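Local coordinates for amino acid amide racemase (Ochrobactrum anthropi, PDB 6GIO), which belongs to the class-III aminotransferase family of pyridoxal-5'-phosphate-dependent enzymes and binds pyridoxal-5'-phosphate, with two protein chains in its assembly, at residues C[9-14]-C[18-23]; C[48-51]-C[57-60]. All coordinates share one frame; numbering follows the deposited sequence.

Overall arrangement
The two contacts follow one another along the chain, residues 9-23 coming wholly before residues 48-60. Contact 1 ties the N-terminal helix 7-14 to the loop that runs on toward strand 28-32; contact 2 lies within the loop between strand 43-46 and helix 61-72. Their centres are 20 Å apart and their nearest atoms about 8 Å, without touching. What they share is the second subunit, against which both rest: Leu81 of that subunit packs on Arg22 in contact 1 and on Ser48 in contact 2. Neither reaches the cofactor, for the side chain of Arg20 is about 13 Å and that of Ser50 about 11 Å from a bound pyridoxal-5'-phosphate.

Contact 1: C[9-14]-C[18-23]; sequences ERDARV and IGRLRF
Residues 9-14, on helix 7-14, and the returning segment 18-23 come closest in backbone at Ala12 and Arg20, whose CA atoms are still 10.1 Å apart, and two arginine side chains span the gap to Asp11. Asp11 reaches out from the helix with CG anti to its own nitrogen (chi1 176°), which carries the carboxylate to both of them. Arg22 takes it end-on: NH1 bonds to Asp11 OD1 at 2.8 Å, nearly straight at 171°, while NH2 reaches Asp11 OD2 on its syn side at 3.0 Å. The pairing is twisted rather than flat, since the carboxylate and guanidinium planes stand 57° apart. Arg20 comes side-on with an extended chain and spends two nitrogens on the same oxygen, NE at 3.3 Å and NH2 at 3.2 Å from Asp11 OD1. NE meets that oxygen almost along its C-O bond, whereas NH2 approaches from above the carboxylate plane. OD1 therefore accepts three N-H groups, and OD2 one. NH2 of Arg20 also lies 2.9 Å from the backbone O of Asp11 and 3.4 Å from Ala12 CA. The arginines touch each other too: Arg20 CG sits over the centre of one face of the Arg22 guanidinium, 3.9 Å above it. Arg20 NH1 turns to Glu17 in a second salt bridge, and this added negative charge probably helps offset the two clustered arginines. Arg22 NH2 continues to Leu79 O of the second subunit, and Pro83 of that subunit packs on Asp11, which is buried. The result is a salt-bridge network of one aspartate and two arginines, joining the N-terminal helix to the loop behind it at the subunit interface of this class-III aminotransferase relative.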
ATOM      1  N   GLU C   9      17.011  12.504 -15.933  1.00 28.70           N
ATOM      2  CA  GLU C   9      16.809  13.922 -15.772  1.00 30.56           C
ATOM      3  C   GLU C   9      15.331  14.248 -15.609  1.00 25.79           C
ATOM      4  O   GLU C   9      14.952  15.064 -14.806  1.00 24.40           O
ATOM      5  CB  GLU C   9      17.417  14.694 -16.979  1.00 35.41           C
ATOM      6  CG  GLU C   9      18.949  14.749 -16.948  1.00 43.29           C
ATOM      7  CD  GLU C   9      19.593  15.332 -18.221  1.00 48.72           C
ATOM      8  OE1 GLU C   9      19.173  15.002 -19.376  1.00 49.64           O
ATOM      9  OE2 GLU C   9      20.538  16.128 -18.055  1.00 48.51           O
ATOM     10  N   ARG C  10      14.493  13.608 -16.402  1.00 26.09           N
ATOM     11  CA  ARG C  10      13.066  13.782 -16.244  1.00 26.21           C
ATOM     12  C   ARG C  10      12.622  13.366 -14.817  1.00 25.41           C
ATOM     13  O   ARG C  10      11.761  14.030 -14.214  1.00 24.79           O
ATOM     14  CB  ARG C  10      12.332  12.994 -17.302  1.00 24.89           C
ATOM     15  CG  ARG C  10      12.365  13.679 -18.666  1.00 26.32           C
ATOM     16  CD  ARG C  10      11.973  12.711 -19.771  1.00 26.13           C
ATOM     17  NE  ARG C  10      10.635  12.194 -19.569  1.00 26.05           N
ATOM     18  CZ  ARG C  10      10.226  10.966 -19.915  1.00 27.65           C
ATOM     19  NH1 ARG C  10      11.067  10.111 -20.490  1.00 27.42           N
ATOM     20  NH2 ARG C  10       8.964  10.584 -19.681  1.00 27.47           N
ATOM     21  N   ASP C  11      13.230  12.307 -14.295  1.00 23.10           N
ATOM     22  CA  ASP C  11      12.921  11.795 -12.952  1.00 24.45           C
ATOM     23  C   ASP C  11      13.269  12.855 -11.925  1.00 25.74           C
ATOM     24  O   ASP C  11      12.495  13.090 -10.984  1.00 24.32           O
ATOM     25  CB  ASP C  11      13.666  10.479 -12.686  1.00 24.20           C
ATOM     26  CG  ASP C  11      13.455   9.945 -11.258  1.00 25.58           C
ATOM     27  OD1 ASP C  11      14.148  10.452 -10.350  1.00 23.48           O
ATOM     28  OD2 ASP C  11      12.621   9.021 -11.048  1.00 25.20           O
ATOM     29  N   ALA C  12      14.419  13.520 -12.118  1.00 26.59           N
ATOM     30  CA  ALA C  12      14.863  14.558 -11.181  1.00 26.34           C
ATOM     31  C   ALA C  12      13.919  15.734 -11.119  1.00 26.39           C
ATOM     32  O   ALA C  12      13.764  16.341 -10.048  1.00 27.22           O
ATOM     33  CB  ALA C  12      16.279  15.043 -11.507  1.00 27.40           C
ATOM     34  N   ARG C  13      13.315  16.081 -12.257  1.00 26.01           N
ATOM     35  CA  ARG C  13      12.398  17.213 -12.337  1.00 26.64           C
ATOM     36  C   ARG C  13      11.048  16.991 -11.673  1.00 24.83           C
ATOM     37  O   ARG C  13      10.411  17.955 -11.307  1.00 23.87           O
ATOM     38  CB  ARG C  13      12.138  17.581 -13.793  1.00 30.62           C
ATOM     39  CG  ARG C  13      13.331  18.220 -14.485  1.00 34.15           C
ATOM     40  CD  ARG C  13      13.036  18.466 -15.959  1.00 35.83           C
ATOM     41  NE  ARG C  13      14.240  18.964 -16.618  1.00 41.25           N
ATOM     42  CZ  ARG C  13      14.316  19.389 -17.886  1.00 42.89           C
ATOM     43  NH1 ARG C  13      13.251  19.378 -18.691  1.00 43.77           N
ATOM     44  NH2 ARG C  13      15.479  19.819 -18.358  1.00 41.70           N
ATOM     45  N   VAL C  14      10.584  15.743 -11.541  1.00 24.61           N
ATOM     46  CA  VAL C  14       9.182  15.507 -11.139  1.00 23.70           C
ATOM     47  C   VAL C  14       8.966  14.536  -9.976  1.00 23.58           C
ATOM     48  O   VAL C  14       7.925  14.614  -9.301  1.00 23.44           O
ATOM     49  CB  VAL C  14       8.315  15.054 -12.356  1.00 22.47           C
ATOM     50  CG1 VAL C  14       8.450  16.073 -13.499  1.00 22.43           C
ATOM     51  CG2 VAL C  14       8.673  13.645 -12.803  1.00 22.00           C
ATOM     52  N   ILE C  18      11.689  12.283  -1.245  1.00 24.30           N
ATOM     53  CA  ILE C  18      11.290  11.410  -0.133  1.00 24.31           C
ATOM     54  C   ILE C  18      11.073   9.951  -0.569  1.00 25.00           C
ATOM     55  O   ILE C  18      11.124   9.037   0.279  1.00 22.26           O
ATOM     56  CB  ILE C  18      10.039  11.914   0.636  1.00 26.71           C
ATOM     57  CG1 ILE C  18       8.800  12.036  -0.280  1.00 26.49           C
ATOM     58  CG2 ILE C  18      10.344  13.232   1.389  1.00 26.31           C
ATOM     59  CD1 ILE C  18       7.491  12.303   0.448  1.00 27.81           C
ATOM     60  N   GLY C  19      10.812   9.744  -1.871  1.00 24.14           N
ATOM     61  CA  GLY C  19      10.558   8.418  -2.429  1.00 24.98           C
ATOM     62  C   GLY C  19      11.751   7.753  -3.105  1.00 26.96           C
ATOM     63  O   GLY C  19      11.575   6.711  -3.748  1.00 29.39           O
ATOM     64  N   ARG C  20      12.948   8.329  -2.940  1.00 24.06           N
ATOM     65  CA  ARG C  20      14.150   7.869  -3.587  1.00 26.17           C
ATOM     66  C   ARG C  20      15.117   7.162  -2.649  1.00 26.11           C
ATOM     67  O   ARG C  20      15.326   7.601  -1.537  1.00 27.40           O
ATOM     68  CB  ARG C  20      14.918   9.055  -4.174  1.00 25.89           C
ATOM     69  CG  ARG C  20      14.307   9.664  -5.409  1.00 27.00           C
ATOM     70  CD  ARG C  20      15.360  10.551  -6.065  1.00 29.46           C
ATOM     71  NE  ARG C  20      14.813  11.232  -7.233  1.00 29.64           N
ATOM     72  CZ  ARG C  20      14.402  12.499  -7.270  1.00 31.06           C
ATOM     73  NH1 ARG C  20      14.496  13.301  -6.212  1.00 33.92           N
ATOM     74  NH2 ARG C  20      13.885  12.971  -8.390  1.00 32.63           N
ATOM     75  N   LEU C  21      15.692   6.060  -3.128  1.00 28.08           N
ATOM     76  CA  LEU C  21      16.839   5.372  -2.496  1.00 28.24           C
ATOM     77  C   LEU C  21      17.709   4.841  -3.624  1.00 27.99           C
ATOM     78  O   LEU C  21      17.781   3.638  -3.902  1.00 26.46           O
ATOM     79  CB  LEU C  21      16.390   4.212  -1.599  1.00 29.77           C
ATOM     80  CG  LEU C  21      17.540   3.535  -0.825  1.00 29.98           C
ATOM     81  CD1 LEU C  21      18.215   4.507   0.145  1.00 32.32           C
ATOM     82  CD2 LEU C  21      17.036   2.301  -0.083  1.00 29.92           C
ATOM     83  N   ARG C  22      18.349   5.774  -4.300  1.00 28.17           N
ATOM     84  CA  ARG C  22      19.029   5.505  -5.544  1.00 28.88           C
ATOM     85  C   ARG C  22      20.504   5.167  -5.322  1.00 30.03           C
ATOM     86  O   ARG C  22      21.209   5.901  -4.639  1.00 31.39           O
ATOM     87  CB  ARG C  22      18.846   6.722  -6.474  1.00 29.25           C
ATOM     88  CG  ARG C  22      17.360   7.099  -6.668  1.00 30.63           C
ATOM     89  CD  ARG C  22      16.679   6.146  -7.627  1.00 30.10           C
ATOM     90  NE  ARG C  22      15.232   6.384  -7.790  1.00 30.40           N
ATOM     91  CZ  ARG C  22      14.684   7.371  -8.507  1.00 32.11           C
ATOM     92  NH1 ARG C  22      15.443   8.298  -9.107  1.00 28.68           N
ATOM     93  NH2 ARG C  22      13.354   7.441  -8.624  1.00 32.71           N
ATOM     94  N   PHE C  23      20.969   4.070  -5.926  1.00 29.36           N
ATOM     95  CA  PHE C  23      22.350   3.633  -5.745  1.00 29.46           C
ATOM     96  C   PHE C  23      23.211   3.852  -6.981  1.00 29.17           C
ATOM     97  O   PHE C  23      24.416   3.688  -6.898  1.00 28.26           O
ATOM     98  CB  PHE C  23      22.395   2.158  -5.369  1.00 28.95           C
ATOM     99  CG  PHE C  23      21.787   1.866  -4.035  1.00 28.59           C
ATOM    100  CD1 PHE C  23      20.428   1.692  -3.907  1.00 28.02           C
ATOM    101  CD2 PHE C  23      22.575   1.765  -2.908  1.00 27.93           C
ATOM    102  CE1 PHE C  23      19.855   1.400  -2.680  1.00 28.68           C
ATOM    103  CE2 PHE C  23      22.010   1.481  -1.678  1.00 27.13           C
ATOM    104  CZ  PHE C  23      20.648   1.303  -1.554  1.00 28.41           C
TER

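Contact 2: C[48-51]-C[57-60]; sequences SGSA and GYGH. With EDO (1,2-ethanediol), chain H.
Tyr58 and Ser50 make the contact, although the CA atoms nearest across it belong to Gly57 and Gly49, 7.0 Å apart. Gly57 opens the second segment, and its carbonyl O accepts a hydrogen bond from O1 of a 1,2-ethanediol, probably left from the crystallisation liquor. At Tyr58, CG stands anti to the carbonyl carbon (chi1 -57°), and the ring extends to put its hydroxyl beside the 48-51 turn. There Ser50 OG donates to Tyr58 OH at 2.8 Å, from the ring's edge and near its plane; Gly49 C lies 3.7 Å from the same OH. Tyr58 OH is also hydrogen-bonded to Asp46 OD2, so the phenol links the serine to the end of strand 43-46. Ala51 N closes onto Ser48 O at 2.7 Å, and with Gly49 and Ser50 both in the left-handed region this is a beta turn of the type I'/III' kind. In this class-III aminotransferase family member the turn lies one shell behind the cofactor pocket, Ala51 O accepting from Lys241, which lines it. At the subunit interface, Ala77 N of the second subunit gives Ser50 OG a second bond. Next, Gly59 N donates to O2 of the diol at 3.0 Å. Then His60 N bonds to diol O1 at 2.9 Å, with an angle of 164°, so both diol oxygens are gripped by this backbone. His60 occupies the N-cap position of helix 61-72, its ND1 capping Ala62 N.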
ATOM      1  N   SER C  48      19.873  -7.237  -7.976  1.00 24.18           N
ATOM      2  CA  SER C  48      19.018  -6.627  -6.970  1.00 27.64           C
ATOM      3  C   SER C  48      17.624  -7.225  -6.807  1.00 27.40           C
ATOM      4  O   SER C  48      17.040  -7.062  -5.744  1.00 25.70           O
ATOM      5  CB  SER C  48      18.884  -5.125  -7.237  1.00 26.25           C
ATOM      6  OG  SER C  48      17.926  -4.835  -8.225  1.00 27.72           O
ATOM      7  N   GLY C  49      17.094  -7.886  -7.845  1.00 26.06           N
ATOM      8  CA  GLY C  49      15.696  -8.309  -7.881  1.00 26.43           C
ATOM      9  C   GLY C  49      14.706  -7.184  -7.547  1.00 25.77           C
ATOM     10  O   GLY C  49      13.618  -7.450  -6.982  1.00 27.09           O
ATOM     11  N   SER C  50      15.066  -5.941  -7.914  1.00 23.99           N
ATOM     12  CA  SER C  50      14.339  -4.740  -7.521  1.00 26.30           C
ATOM     13  C   SER C  50      14.060  -4.756  -5.991  1.00 27.82           C
ATOM     14  O   SER C  50      13.024  -4.272  -5.544  1.00 28.87           O
ATOM     15  CB  SER C  50      13.054  -4.556  -8.352  1.00 28.09           C
ATOM     16  OG  SER C  50      13.321  -4.129  -9.690  1.00 29.22           O
ATOM     17  N   ALA C  51      15.022  -5.293  -5.226  1.00 27.32           N
ATOM     18  CA  ALA C  51      14.965  -5.439  -3.771  1.00 32.18           C
ATOM     19  C   ALA C  51      14.229  -6.682  -3.253  1.00 34.18           C
ATOM     20  O   ALA C  51      14.163  -6.900  -2.024  1.00 37.51           O
ATOM     21  CB  ALA C  51      14.403  -4.175  -3.108  1.00 33.97           C
ATOM     22  N   GLY C  57      12.068 -12.736 -12.041  1.00 20.26           N
ATOM     23  CA  GLY C  57      12.655 -11.894 -13.079  1.00 22.00           C
ATOM     24  C   GLY C  57      11.568 -11.065 -13.713  1.00 23.72           C
ATOM     25  O   GLY C  57      10.570 -10.757 -13.056  1.00 24.24           O
ATOM     26  N   TYR C  58      11.764 -10.741 -14.992  1.00 22.60           N
ATOM     27  CA  TYR C  58      10.989  -9.758 -15.712  1.00 22.94           C
ATOM     28  C   TYR C  58      10.419 -10.438 -16.978  1.00 24.59           C
ATOM     29  O   TYR C  58      11.118 -11.140 -17.683  1.00 26.02           O
ATOM     30  CB  TYR C  58      11.918  -8.538 -16.027  1.00 23.21           C
ATOM     31  CG  TYR C  58      12.518  -7.965 -14.741  1.00 22.39           C
ATOM     32  CD1 TYR C  58      11.767  -7.168 -13.897  1.00 24.24           C
ATOM     33  CD2 TYR C  58      13.809  -8.262 -14.353  1.00 24.32           C
ATOM     34  CE1 TYR C  58      12.287  -6.675 -12.690  1.00 23.43           C
ATOM     35  CE2 TYR C  58      14.336  -7.778 -13.144  1.00 24.94           C
ATOM     36  CZ  TYR C  58      13.560  -6.979 -12.318  1.00 23.82           C
ATOM     37  OH  TYR C  58      14.073  -6.473 -11.125  1.00 25.33           O
ATOM     38  N   GLY C  59       9.140 -10.212 -17.253  1.00 25.93           N
ATOM     39  CA  GLY C  59       8.453 -10.818 -18.376  1.00 24.90           C
ATOM     40  C   GLY C  59       8.239 -12.311 -18.204  1.00 25.87           C
ATOM     41  O   GLY C  59       8.039 -13.018 -19.171  1.00 25.13           O
ATOM     42  N   HIS C  60       8.282 -12.817 -16.978  1.00 25.14           N
ATOM     43  CA  HIS C  60       8.180 -14.255 -16.796  1.00 26.16           C
ATOM     44  C   HIS C  60       6.783 -14.717 -17.283  1.00 26.70           C
ATOM     45  O   HIS C  60       5.760 -14.156 -16.861  1.00 25.61           O
ATOM     46  CB  HIS C  60       8.404 -14.658 -15.340  1.00 25.05           C
ATOM     47  CG  HIS C  60       8.467 -16.135 -15.152  1.00 27.42           C
ATOM     48  ND1 HIS C  60       7.339 -16.936 -15.151  1.00 27.41           N
ATOM     49  CD2 HIS C  60       9.525 -16.968 -15.019  1.00 26.21           C
ATOM     50  CE1 HIS C  60       7.707 -18.195 -15.005  1.00 27.50           C
ATOM     51  NE2 HIS C  60       9.027 -18.242 -14.937  1.00 26.59           N
TER
HETATM   52  C1  EDO H 502       7.189 -10.479 -13.781  1.00 24.04           C
HETATM   53  O1  EDO H 502       8.150 -11.313 -14.456  1.00 21.97           O
HETATM   54  C2  EDO H 502       6.142  -9.969 -14.751  1.00 25.10           C
HETATM   55  O2  EDO H 502       6.808  -9.155 -15.753  1.00 24.50           O